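Local coordinates for epimerase domain-containing protein (Bacillus cereus HuA2-4, PDB 6ZLK) that interconverts UDP-glucuronic acid and UDP-galacturonic acid, inverting the sugar at C4 with a bound NAD cofactor, at residues Q108-C113 with D119-I124; S128-K133 with V239-G244; S155-C160 with I171-Y176; H161-H164 with H168-I171. All coordinates share one frame; numbering follows the deposited sequence.

Interaction 1: Q108-C113 with D119-I124. With NAD (nicotinamide-adenine-dinucleotide), chain E.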
# COMPACT_ATOMS: atom_id res chain seq x y z
N GLN A 108 13.55 1.08 2.21
CA GLN A 108 15.01 1.27 2.32
C GLN A 108 15.57 0.53 3.55
O GLN A 108 16.67 -0.05 3.47
CB GLN A 108 15.35 2.75 2.38
CG GLN A 108 15.11 3.49 1.07
CD GLN A 108 16.09 4.64 0.91
OE1 GLN A 108 16.77 5.07 1.84
NE2 GLN A 108 16.14 5.21 -0.28
N LEU A 109 14.89 0.62 4.67
CA LEU A 109 15.32 -0.11 5.89
C LEU A 109 15.35 -1.61 5.60
O LEU A 109 16.35 -2.24 5.93
CB LEU A 109 14.42 0.19 7.06
CG LEU A 109 14.59 1.57 7.66
CD1 LEU A 109 13.48 1.80 8.63
CD2 LEU A 109 15.94 1.71 8.37
N LEU A 110 14.30 -2.16 5.00
CA LEU A 110 14.27 -3.61 4.77
C LEU A 110 15.36 -4.01 3.80
O LEU A 110 15.95 -5.07 4.02
CB LEU A 110 12.92 -4.03 4.25
CG LEU A 110 11.81 -3.88 5.28
CD1 LEU A 110 10.48 -3.90 4.58
CD2 LEU A 110 11.96 -4.93 6.34
N GLU A 111 15.58 -3.24 2.73
CA GLU A 111 16.68 -3.55 1.77
C GLU A 111 18.00 -3.61 2.54
O GLU A 111 18.83 -4.49 2.29
CB GLU A 111 16.74 -2.49 0.67
CG GLU A 111 15.71 -2.66 -0.43
CD GLU A 111 16.07 -3.70 -1.48
OE1 GLU A 111 17.26 -3.95 -1.66
OE2 GLU A 111 15.15 -4.24 -2.12
N ALA A 112 18.23 -2.67 3.45
CA ALA A 112 19.52 -2.57 4.16
C ALA A 112 19.65 -3.78 5.09
O ALA A 112 20.76 -4.25 5.34
CB ALA A 112 19.59 -1.26 4.90
N CYS A 113 18.53 -4.33 5.55
CA CYS A 113 18.52 -5.45 6.50
C CYS A 113 18.78 -6.80 5.81
O CYS A 113 19.08 -7.79 6.53
CB CYS A 113 17.24 -5.47 7.31
SG CYS A 113 17.22 -4.10 8.51
N ASP A 119 18.29 -10.08 14.77
CA ASP A 119 17.38 -10.89 15.60
C ASP A 119 15.92 -10.62 15.20
O ASP A 119 15.16 -11.57 15.02
CB ASP A 119 17.56 -10.59 17.07
CG ASP A 119 18.93 -10.96 17.63
OD1 ASP A 119 19.68 -11.68 16.94
OD2 ASP A 119 19.22 -10.53 18.77
N LYS A 120 15.50 -9.36 15.14
CA LYS A 120 14.09 -8.99 14.93
C LYS A 120 14.06 -7.63 14.28
O LYS A 120 14.91 -6.77 14.62
CB LYS A 120 13.25 -8.89 16.21
CG LYS A 120 12.94 -10.21 16.86
CD LYS A 120 12.18 -10.11 18.14
CE LYS A 120 11.66 -11.47 18.55
NZ LYS A 120 11.49 -11.54 20.01
N PHE A 121 13.12 -7.50 13.36
CA PHE A 121 12.75 -6.22 12.75
C PHE A 121 11.33 -5.95 13.16
O PHE A 121 10.40 -6.60 12.64
CB PHE A 121 12.90 -6.25 11.23
CG PHE A 121 12.62 -4.93 10.57
CD1 PHE A 121 11.34 -4.49 10.33
CD2 PHE A 121 13.67 -4.17 10.11
CE1 PHE A 121 11.11 -3.26 9.70
CE2 PHE A 121 13.45 -2.99 9.43
CZ PHE A 121 12.17 -2.50 9.27
N ILE A 122 11.15 -5.11 14.18
CA ILE A 122 9.86 -4.89 14.84
C ILE A 122 9.24 -3.64 14.24
O ILE A 122 9.69 -2.54 14.54
CB ILE A 122 9.97 -4.85 16.36
CG1 ILE A 122 10.67 -6.09 16.91
CG2 ILE A 122 8.60 -4.69 16.98
CD1 ILE A 122 11.00 -6.05 18.37
N HIS A 123 8.28 -3.85 13.37
CA HIS A 123 7.62 -2.80 12.56
C HIS A 123 6.37 -2.34 13.24
O HIS A 123 5.46 -3.16 13.49
CB HIS A 123 7.37 -3.34 11.15
CG HIS A 123 6.68 -2.36 10.29
ND1 HIS A 123 7.38 -1.47 9.53
CD2 HIS A 123 5.36 -2.12 10.07
CE1 HIS A 123 6.51 -0.69 8.89
NE2 HIS A 123 5.26 -1.07 9.20
N ILE A 124 6.25 -1.06 13.54
CA ILE A 124 5.07 -0.53 14.22
C ILE A 124 4.06 -0.03 13.19
O ILE A 124 4.40 0.77 12.32
CB ILE A 124 5.48 0.55 15.22
CG1 ILE A 124 5.90 -0.09 16.56
CG2 ILE A 124 4.31 1.49 15.42
CD1 ILE A 124 6.86 -1.17 16.47
PA NAD E . 5.52 10.91 16.09
O1A NAD E . 5.21 11.77 14.92
O2A NAD E . 5.51 11.50 17.47
O5B NAD E . 6.84 10.08 15.92
C5B NAD E . 7.35 9.62 14.65
C4B NAD E . 8.73 10.18 14.43
O4B NAD E . 9.22 9.70 13.15
C3B NAD E . 8.81 11.70 14.39
O3B NAD E . 9.47 12.26 15.52
C2B NAD E . 9.45 11.99 13.03
O2B NAD E . 10.37 13.06 13.00
C1B NAD E . 10.15 10.67 12.71
N9A NAD E . 10.34 10.42 11.29
C8A NAD E . 9.39 10.41 10.30
N7A NAD E . 9.87 10.16 9.11
C5A NAD E . 11.24 10.07 9.33
C6A NAD E . 12.33 9.85 8.48
N6A NAD E . 12.24 9.76 7.13
N1A NAD E . 13.56 9.76 9.04
C2A NAD E . 13.68 9.89 10.38
N3A NAD E . 12.73 10.15 11.28
C4A NAD E . 11.53 10.20 10.69
O3 NAD E . 4.39 9.77 16.02
PN NAD E . 3.97 8.66 17.14
O1N NAD E . 2.64 9.02 17.61
O2N NAD E . 5.09 8.49 18.04
O5D NAD E . 3.87 7.37 16.23
C5D NAD E . 4.94 6.50 16.21
C4D NAD E . 4.55 5.33 15.35
O4D NAD E . 3.41 4.66 15.92
C3D NAD E . 4.17 5.68 13.91
O3D NAD E . 4.68 4.67 13.02
C2D NAD E . 2.65 5.59 13.89
O2D NAD E . 2.14 5.37 12.57
C1D NAD E . 2.46 4.49 14.93
N1N NAD E . 1.19 4.56 15.64
C2N NAD E . 0.94 5.56 16.53
C3N NAD E . -0.25 5.60 17.17
C7N NAD E . -0.60 6.71 18.09
O7N NAD E . -1.69 6.63 18.62
N7N NAD E . 0.30 7.68 18.32
C4N NAD E . -1.17 4.54 17.00
C5N NAD E . -0.95 3.61 15.98
C6N NAD E . 0.25 3.61 15.35
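The ring of Phe-121 is the one flat group that carries this contact: Leu-110 lies over one face, while Leu-109 and Cys-113 sit at the rim. All three belong to helix 96-113, which with strands 77-80 and 120-126 forms a beta-alpha-beta unit of the Rossmann fold; the segments run antiparallel. Over the face, Leu-110 CD2 stands 3.8 Å from the centroid of the Phe-121 ring and only 11° off its normal, which meets the criterion for a CH-pi contact. At the rim, Cys-113 SG comes within 3.9 Å of Phe-121 CD2 and lies 76° off the normal, a sulfur-aromatic contact made at the edge. Leu-109 contributes its CB rather than its branch, 4.1 Å from Phe-121 CE2.

Phe-121 reaches the helix because CG is anti to the backbone N (chi1 -176°), with CB itself directed at the helix. Its backbone pairs with Pro-170 and Val-172 and is thereby fixed in the sheet, while Val-78, His-80 and Cys-160 pack on the side chain. Further along the strand the chain arrives at the cofactor. There the methyl Ile-124 CG2 touches the ribose on the nicotinamide side of NAD, 3.3 Å from NAD O4D.

Interaction 2: S128-K133 with V239-G244. With UGB ((2S,3R,4S,5R,6R)-6-[[[(2R,3S,4R,5R)-5-(2,4-dioxopyrimidin-1-yl)-3,4-dihydroxy-oxolan-2-yl]methoxy-hydroxy-phosphoryl]oxy-hydroxy-phosphoryl]oxy-3,4,5-trihydroxy-oxane-2-carboxylic acid), chain G.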
# COMPACT_ATOMS: atom_id res chain seq x y z
N SER A 128 -5.40 1.81 12.08
CA SER A 128 -5.95 2.48 10.87
C SER A 128 -5.92 1.58 9.65
O SER A 128 -6.60 1.93 8.69
CB SER A 128 -5.25 3.76 10.61
OG SER A 128 -5.56 4.67 11.65
N VAL A 129 -5.20 0.47 9.67
CA VAL A 129 -5.20 -0.42 8.48
C VAL A 129 -6.55 -1.14 8.38
O VAL A 129 -6.88 -1.56 7.26
CB VAL A 129 -4.05 -1.45 8.48
CG1 VAL A 129 -2.67 -0.78 8.56
CG2 VAL A 129 -4.23 -2.53 9.51
N TYR A 130 -7.27 -1.30 9.48
CA TYR A 130 -8.50 -2.12 9.47
C TYR A 130 -9.62 -1.40 8.73
O TYR A 130 -10.36 -2.08 7.98
CB TYR A 130 -8.97 -2.50 10.86
CG TYR A 130 -8.09 -3.52 11.53
CD1 TYR A 130 -8.18 -4.86 11.20
CD2 TYR A 130 -7.19 -3.16 12.52
CE1 TYR A 130 -7.38 -5.80 11.83
CE2 TYR A 130 -6.40 -4.09 13.16
CZ TYR A 130 -6.49 -5.43 12.81
OH TYR A 130 -5.65 -6.28 13.45
N GLY A 131 -9.78 -0.09 8.96
CA GLY A 131 -10.98 0.62 8.48
C GLY A 131 -12.17 0.38 9.39
O GLY A 131 -11.96 0.37 10.62
N GLU A 132 -13.38 0.33 8.85
CA GLU A 132 -14.61 0.18 9.66
C GLU A 132 -14.94 -1.29 9.78
O GLU A 132 -15.27 -1.90 8.78
CB GLU A 132 -15.83 0.91 9.08
CG GLU A 132 -16.93 1.08 10.12
CD GLU A 132 -16.64 2.10 11.22
OE1 GLU A 132 -16.65 3.31 10.87
OE2 GLU A 132 -16.39 1.70 12.42
N LYS A 133 -14.91 -1.82 11.00
CA LYS A 133 -15.32 -3.22 11.29
C LYS A 133 -16.26 -3.21 12.51
O LYS A 133 -16.16 -2.30 13.35
CB LYS A 133 -14.08 -4.07 11.55
CG LYS A 133 -12.99 -3.99 10.47
CD LYS A 133 -13.29 -4.85 9.26
CE LYS A 133 -12.13 -4.95 8.29
NZ LYS A 133 -12.54 -5.56 7.00
N VAL A 239 1.63 -10.73 12.91
CA VAL A 239 0.99 -9.42 13.16
C VAL A 239 0.27 -9.50 14.50
O VAL A 239 -0.51 -10.44 14.71
CB VAL A 239 0.02 -9.05 12.04
CG1 VAL A 239 -0.67 -7.73 12.30
CG2 VAL A 239 0.76 -9.04 10.70
N ILE A 240 0.48 -8.53 15.38
CA ILE A 240 -0.02 -8.55 16.77
C ILE A 240 -0.67 -7.20 17.08
O ILE A 240 0.07 -6.19 17.06
CB ILE A 240 1.11 -8.86 17.77
CG1 ILE A 240 1.89 -10.13 17.37
CG2 ILE A 240 0.52 -8.92 19.17
CD1 ILE A 240 3.06 -10.47 18.31
N ASN A 241 -1.95 -7.20 17.37
CA ASN A 241 -2.65 -5.99 17.92
C ASN A 241 -2.16 -5.68 19.34
O ASN A 241 -2.05 -6.60 20.21
CB ASN A 241 -4.14 -6.18 18.03
CG ASN A 241 -4.83 -6.35 16.70
OD1 ASN A 241 -4.41 -5.83 15.69
ND2 ASN A 241 -5.93 -7.09 16.72
N ILE A 242 -1.88 -4.41 19.61
CA ILE A 242 -1.56 -3.89 20.96
C ILE A 242 -2.63 -2.84 21.27
O ILE A 242 -2.60 -1.76 20.64
CB ILE A 242 -0.14 -3.29 20.99
CG1 ILE A 242 0.93 -4.30 20.55
CG2 ILE A 242 0.17 -2.69 22.36
CD1 ILE A 242 1.03 -5.49 21.46
N GLY A 243 -3.58 -3.17 22.13
CA GLY A 243 -4.72 -2.35 22.49
C GLY A 243 -4.82 -2.14 23.98
O GLY A 243 -3.98 -2.66 24.73
N GLY A 244 -5.81 -1.35 24.34
CA GLY A 244 -5.86 -0.80 25.68
C GLY A 244 -6.73 -1.57 26.62
O GLY A 244 -7.42 -2.56 26.22
N1 UGB G . -11.18 13.96 17.69
C2 UGB G . -12.08 14.90 18.17
O2 UGB G . -13.26 14.65 18.40
N3 UGB G . -11.54 16.13 18.40
C4 UGB G . -10.23 16.53 18.18
O4 UGB G . -9.91 17.69 18.42
C5 UGB G . -9.37 15.50 17.66
C6 UGB G . -9.87 14.28 17.44
PA UGB G . -7.04 10.68 17.95
PB UGB G . -7.12 8.45 16.07
O'P UGB G . -2.33 9.33 14.17
O'Q UGB G . -1.09 7.79 14.87
C1' UGB G . -5.71 6.90 14.52
O1A UGB G . -6.95 10.58 19.43
O1B UGB G . -6.98 9.40 14.92
C1D UGB G . -11.67 12.60 17.48
C2' UGB G . -5.56 5.40 14.68
O2' UGB G . -6.75 4.87 15.28
O2A UGB G . -6.29 11.73 17.21
O2B UGB G . -8.42 7.79 16.34
C2D UGB G . -11.16 12.02 16.17
O2D UGB G . -11.99 12.49 15.13
C3' UGB G . -4.35 5.12 15.54
O3' UGB G . -4.17 3.71 15.68
O3A UGB G . -6.63 9.25 17.36
O3B UGB G . -6.00 7.34 15.85
C3D UGB G . -11.25 10.52 16.47
O3D UGB G . -12.55 10.03 16.21
C4' UGB G . -3.14 5.85 14.95
O4' UGB G . -2.90 5.45 13.60
C4D UGB G . -10.93 10.44 17.98
O4D UGB G . -11.16 11.77 18.50
C5' UGB G . -3.43 7.35 14.95
O5' UGB G . -4.52 7.52 14.05
C5D UGB G . -9.54 9.99 18.33
O5D UGB G . -8.60 10.76 17.55
C6' UGB G . -2.20 8.21 14.62
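Tyr-130 and Asn-241 meet through a hydrogen bond, the phenol Tyr-130 OH donating to the amide oxygen Asn-241 OD1 at 2.6 Å. It ties the loop that follows strand 120-126 to strand 239-242, a parallel neighbour of strand 171-180 in the Rossmann-type sheet. The two side chains approach from opposite directions. The acceptor lies in the plane of the Tyr-130 ring, at its edge, and the donor sits in the carbonyl plane of Asn-241 with a C=O...donor angle of 119°, so a lone pair of OD1 is used. Ring and amide are turned 66° from each other.

In the next shell, each group has a second partner. Arg-175 NH1 also hydrogen-bonds to Tyr-130 OH, so the buried phenol oxygen is gripped by two side chains. Asn-241 ND2 bonds to the backbone oxygen of Asp-283, which fixes the amide flip and presents OD1 to the phenol. Asn-241 N is in turn held by the carboxylate of Glu-139. On one face of the Tyr-130 ring, offset toward the rim, the preceding residue supplies Val-129 CG2, 4.3 Å above the plane.

Farther out, the same loop begins at the substrate pocket, where Ser-128 touches the UDP-sugar and packs on Tyr-149, whose OH hydrogen-bonds to NAD. The polar link to the sugar is weak and unsettled, Ser-128 OG lying 3.4 Å from UGB O4'.

Interaction 3: S155-C160 with I171-Y176. With NAD (nicotinamide-adenine-dinucleotide), chain E.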
# COMPACT_ATOMS: atom_id res chain seq x y z
N SER A 155 0.70 -0.55 3.37
CA SER A 155 1.78 -0.84 2.38
C SER A 155 3.10 -1.13 3.10
O SER A 155 3.87 -2.03 2.72
CB SER A 155 1.98 0.26 1.41
OG SER A 155 0.76 0.47 0.72
N GLY A 156 3.36 -0.44 4.21
CA GLY A 156 4.56 -0.75 5.01
C GLY A 156 4.52 -2.16 5.57
O GLY A 156 5.54 -2.84 5.48
N GLU A 157 3.38 -2.65 6.03
CA GLU A 157 3.26 -4.02 6.56
C GLU A 157 3.50 -4.96 5.39
O GLU A 157 4.19 -5.93 5.54
CB GLU A 157 1.87 -4.34 7.09
CG GLU A 157 1.45 -3.51 8.27
CD GLU A 157 0.18 -4.06 8.90
OE1 GLU A 157 -0.24 -5.17 8.50
OE2 GLU A 157 -0.39 -3.39 9.78
N HIS A 158 2.93 -4.65 4.22
CA HIS A 158 3.07 -5.57 3.07
C HIS A 158 4.54 -5.65 2.70
O HIS A 158 5.03 -6.75 2.33
CB HIS A 158 2.19 -5.08 1.89
CG HIS A 158 0.72 -5.26 2.12
ND1 HIS A 158 -0.19 -4.39 1.59
CD2 HIS A 158 0.01 -6.19 2.77
CE1 HIS A 158 -1.40 -4.82 1.87
NE2 HIS A 158 -1.31 -5.90 2.61
N LEU A 159 5.28 -4.54 2.68
CA LEU A 159 6.71 -4.59 2.38
C LEU A 159 7.43 -5.51 3.37
O LEU A 159 8.27 -6.32 2.97
CB LEU A 159 7.31 -3.18 2.46
CG LEU A 159 7.00 -2.30 1.26
CD1 LEU A 159 7.43 -0.87 1.54
CD2 LEU A 159 7.68 -2.85 0.02
N CYS A 160 7.11 -5.43 4.66
CA CYS A 160 7.68 -6.36 5.65
C CYS A 160 7.42 -7.81 5.21
O CYS A 160 8.40 -8.58 5.21
CB CYS A 160 7.13 -6.15 7.06
SG CYS A 160 7.67 -4.58 7.81
N ILE A 171 10.82 -10.18 10.52
CA ILE A 171 9.82 -9.13 10.81
C ILE A 171 8.85 -9.58 11.89
O ILE A 171 8.48 -10.76 11.97
CB ILE A 171 9.09 -8.65 9.54
CG1 ILE A 171 8.12 -9.69 8.99
CG2 ILE A 171 10.09 -8.17 8.52
CD1 ILE A 171 6.68 -9.42 9.29
N VAL A 172 8.39 -8.61 12.67
CA VAL A 172 7.24 -8.71 13.58
C VAL A 172 6.47 -7.41 13.38
O VAL A 172 7.13 -6.35 13.35
CB VAL A 172 7.70 -8.81 15.05
CG1 VAL A 172 6.49 -8.84 15.94
CG2 VAL A 172 8.64 -10.01 15.30
N ILE A 173 5.17 -7.50 13.24
CA ILE A 173 4.34 -6.28 13.07
C ILE A 173 3.46 -6.07 14.29
O ILE A 173 2.73 -6.96 14.68
CB ILE A 173 3.52 -6.33 11.76
CG1 ILE A 173 4.41 -6.34 10.51
CG2 ILE A 173 2.50 -5.21 11.76
CD1 ILE A 173 3.73 -6.83 9.26
N LEU A 174 3.55 -4.91 14.91
CA LEU A 174 2.68 -4.52 16.03
C LEU A 174 1.70 -3.47 15.50
O LEU A 174 2.13 -2.46 14.98
CB LEU A 174 3.47 -3.98 17.23
CG LEU A 174 4.61 -4.85 17.72
CD1 LEU A 174 5.31 -4.18 18.93
CD2 LEU A 174 4.07 -6.23 18.09
N ARG A 175 0.41 -3.73 15.61
CA ARG A 175 -0.63 -2.73 15.30
C ARG A 175 -1.09 -2.07 16.58
O ARG A 175 -1.89 -2.66 17.36
CB ARG A 175 -1.83 -3.38 14.60
CG ARG A 175 -1.48 -3.85 13.21
CD ARG A 175 -2.65 -4.63 12.62
NE ARG A 175 -2.35 -4.94 11.24
CZ ARG A 175 -3.05 -5.80 10.50
NH1 ARG A 175 -4.08 -6.44 10.99
NH2 ARG A 175 -2.72 -6.05 9.25
N TYR A 176 -0.63 -0.86 16.81
CA TYR A 176 -1.13 -0.05 17.95
C TYR A 176 -2.53 0.51 17.69
O TYR A 176 -2.87 0.92 16.60
CB TYR A 176 -0.19 1.14 18.12
CG TYR A 176 1.23 0.88 18.57
CD1 TYR A 176 1.69 -0.34 19.07
CD2 TYR A 176 2.15 1.90 18.45
CE1 TYR A 176 2.99 -0.50 19.50
CE2 TYR A 176 3.48 1.73 18.82
CZ TYR A 176 3.90 0.55 19.40
OH TYR A 176 5.21 0.42 19.80
PA NAD E . 5.52 10.91 16.09
O1A NAD E . 5.21 11.77 14.92
O2A NAD E . 5.51 11.50 17.47
O5B NAD E . 6.84 10.08 15.92
C5B NAD E . 7.35 9.62 14.65
C4B NAD E . 8.73 10.18 14.43
O4B NAD E . 9.22 9.70 13.15
C3B NAD E . 8.81 11.70 14.39
O3B NAD E . 9.47 12.26 15.52
C2B NAD E . 9.45 11.99 13.03
O2B NAD E . 10.37 13.06 13.00
C1B NAD E . 10.15 10.67 12.71
N9A NAD E . 10.34 10.42 11.29
C8A NAD E . 9.39 10.41 10.30
N7A NAD E . 9.87 10.16 9.11
C5A NAD E . 11.24 10.07 9.33
C6A NAD E . 12.33 9.85 8.48
N6A NAD E . 12.24 9.76 7.13
N1A NAD E . 13.56 9.76 9.04
C2A NAD E . 13.68 9.89 10.38
N3A NAD E . 12.73 10.15 11.28
C4A NAD E . 11.53 10.20 10.69
O3 NAD E . 4.39 9.77 16.02
PN NAD E . 3.97 8.66 17.14
O1N NAD E . 2.64 9.02 17.61
O2N NAD E . 5.09 8.49 18.04
O5D NAD E . 3.87 7.37 16.23
C5D NAD E . 4.94 6.50 16.21
C4D NAD E . 4.55 5.33 15.35
O4D NAD E . 3.41 4.66 15.92
C3D NAD E . 4.17 5.68 13.91
O3D NAD E . 4.68 4.67 13.02
C2D NAD E . 2.65 5.59 13.89
O2D NAD E . 2.14 5.37 12.57
C1D NAD E . 2.46 4.49 14.93
N1N NAD E . 1.19 4.56 15.64
C2N NAD E . 0.94 5.56 16.53
C3N NAD E . -0.25 5.60 17.17
C7N NAD E . -0.60 6.71 18.09
O7N NAD E . -1.69 6.63 18.62
N7N NAD E . 0.30 7.68 18.32
C4N NAD E . -1.17 4.54 17.00
C5N NAD E . -0.95 3.61 15.98
C6N NAD E . 0.25 3.61 15.35
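Helix 148-167 connects the parallel neighbouring strands 120-126 and 171-180 of the Rossmann fold, and here it packs on the second of them with segment axes 159° apart and 9.4 Å at closest approach. Near the C-terminal end of the strand segment the link is a buried salt bridge. Arg-175 grips Glu-157 side-on, NH2 to OE1 at 2.7 Å and NE to OE2 at 2.9 Å. Both oxygens use their syn lone pairs and lie close to the guanidinium plane, and the two flat groups are turned only 28° from coplanar, the geometry of a bidentate pair. Extended chains, crossing at about a right angle, bring these ends together. Ser-125 OG also bonds to Glu-157 OE2 and Tyr-130 OH to Arg-175 NH1, which would restrict rotation of both groups.

Toward the start of the strand the chemistry turns apolar. Ile-173 CD1 rests against Glu-157 CB at 3.8 Å, covering the aliphatic base of the acid. Cys-160 CB lies 3.9 Å from Ile-171 CG2; in Ile-171, CG1 is squeezed between N and C of its own backbone (chi1 71°), which turns CG2 to the cysteine.

One residue beyond the arginine, the strand meets the cofactor: Tyr-176 CB is 3.4 Å from NAD C5N, on the nicotinamide ring.

Interaction 4: H161-H164 with H168-I171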
# COMPACT_ATOMS: atom_id res chain seq x y z
N HIS A 161 6.20 -8.15 4.81
CA HIS A 161 5.95 -9.55 4.40
C HIS A 161 6.76 -9.87 3.15
O HIS A 161 7.21 -11.03 3.04
CB HIS A 161 4.48 -9.80 4.16
CG HIS A 161 3.68 -9.72 5.42
ND1 HIS A 161 3.91 -10.61 6.47
CD2 HIS A 161 2.67 -8.91 5.78
CE1 HIS A 161 3.05 -10.30 7.45
NE2 HIS A 161 2.27 -9.29 7.03
N VAL A 162 6.91 -8.96 2.19
CA VAL A 162 7.71 -9.25 0.98
C VAL A 162 9.14 -9.58 1.38
O VAL A 162 9.69 -10.56 0.89
CB VAL A 162 7.67 -8.05 0.01
CG1 VAL A 162 8.76 -8.13 -1.03
CG2 VAL A 162 6.25 -7.94 -0.58
N TYR A 163 9.74 -8.84 2.29
CA TYR A 163 11.16 -9.02 2.61
C TYR A 163 11.36 -10.22 3.54
O TYR A 163 12.40 -10.87 3.45
CB TYR A 163 11.72 -7.70 3.11
CG TYR A 163 12.02 -6.77 1.98
CD1 TYR A 163 11.03 -6.00 1.39
CD2 TYR A 163 13.30 -6.67 1.46
CE1 TYR A 163 11.30 -5.16 0.33
CE2 TYR A 163 13.60 -5.82 0.42
CZ TYR A 163 12.59 -5.11 -0.19
OH TYR A 163 12.76 -4.23 -1.21
N HIS A 164 10.37 -10.56 4.35
CA HIS A 164 10.40 -11.75 5.23
C HIS A 164 10.35 -12.98 4.30
O HIS A 164 11.21 -13.87 4.43
CB HIS A 164 9.22 -11.69 6.21
CG HIS A 164 9.08 -12.95 6.99
ND1 HIS A 164 7.92 -13.69 6.96
CD2 HIS A 164 9.96 -13.65 7.73
CE1 HIS A 164 8.07 -14.73 7.78
NE2 HIS A 164 9.31 -14.76 8.24
N HIS A 168 14.07 -13.57 4.26
CA HIS A 168 14.08 -14.13 5.64
C HIS A 168 14.36 -13.02 6.65
O HIS A 168 14.78 -13.36 7.76
CB HIS A 168 15.09 -15.28 5.76
CG HIS A 168 14.90 -16.29 4.68
ND1 HIS A 168 13.69 -16.93 4.49
CD2 HIS A 168 15.72 -16.70 3.68
CE1 HIS A 168 13.77 -17.73 3.44
NE2 HIS A 168 15.01 -17.61 2.93
N ILE A 169 14.14 -11.75 6.30
CA ILE A 169 14.20 -10.68 7.33
C ILE A 169 13.20 -11.02 8.43
O ILE A 169 12.01 -11.25 8.15
CB ILE A 169 13.93 -9.32 6.70
CG1 ILE A 169 14.93 -9.10 5.55
CG2 ILE A 169 14.01 -8.25 7.77
CD1 ILE A 169 14.92 -7.76 4.92
N PRO A 170 13.63 -11.02 9.73
CA PRO A 170 12.82 -11.52 10.83
C PRO A 170 11.84 -10.45 11.34
O PRO A 170 11.94 -9.95 12.48
CB PRO A 170 13.86 -11.92 11.87
CG PRO A 170 14.91 -10.86 11.67
CD PRO A 170 15.01 -10.77 10.16
N ILE A 171 10.82 -10.18 10.52
CA ILE A 171 9.82 -9.13 10.81
C ILE A 171 8.85 -9.58 11.89
O ILE A 171 8.48 -10.76 11.97
CB ILE A 171 9.09 -8.65 9.54
CG1 ILE A 171 8.12 -9.69 8.99
CG2 ILE A 171 10.09 -8.17 8.52
CD1 ILE A 171 6.68 -9.42 9.29
O HOH W 1 10.55 -16.66 5.46
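His-164 is wedged by its CB and ring against the turn that follows helix 148-167. Its CB lies 3.6 Å from Ile-171 CG1 and close to Ile-169 O; CG is still near both, and farther out CD2 approaches Ile-169 O at 3.2 Å, with that oxygen near the ring plane. CG is anti to the backbone N (chi1 172°), which swings the imidazole alongside the turn. The backbone closes the helix here: His-168 N donates to His-164 O at 2.9 Å. His-168 leaves helical geometry with a positive phi (65°), and Ile-169 N adds a weak, 3.5 Å bond to Tyr-163 O. A water donates to His-164 O and lies 3.3 Å from His-168 ND1. Pro-170 then centres an inverse gamma turn, closed by Ile-171 N to Ile-169 O.

Tyr-163 CB and Ile-169 CD1 pack 3.7 Å apart, their side chains side by side. Both also lean on Leu-110 of helix 96-113, where Tyr-163 OH bonds to Glu-111. Trp-91 of the second subunit meets the Tyr-163 ring edge-to-face. The helix side of the contact thus faces the second subunit, and the turn leads into strand 171-180 beside strand 120-126.

Interactions 1 and 3 are neighbouring, buried helix-on-sheet contacts on the same face of the Rossmann sheet; their strands are hydrogen-bonded neighbours and both reach NAD. Interaction 1 is wholly apolar and aromatic, whereas interaction 3 adds a buried ion pair. That pair leads into interaction 2, also buried, where one polar bond secures a loop at the substrate pocket to the next strand; interactions 3 and 4 are nested within the long loop it closes. Interaction 4, its centre about 21 Å from that of the chain and only partly buried, continues the helix of interaction 3, shares Ile-171 with it, and combines helix-ending backbone bonds and a water with isoleucine packing.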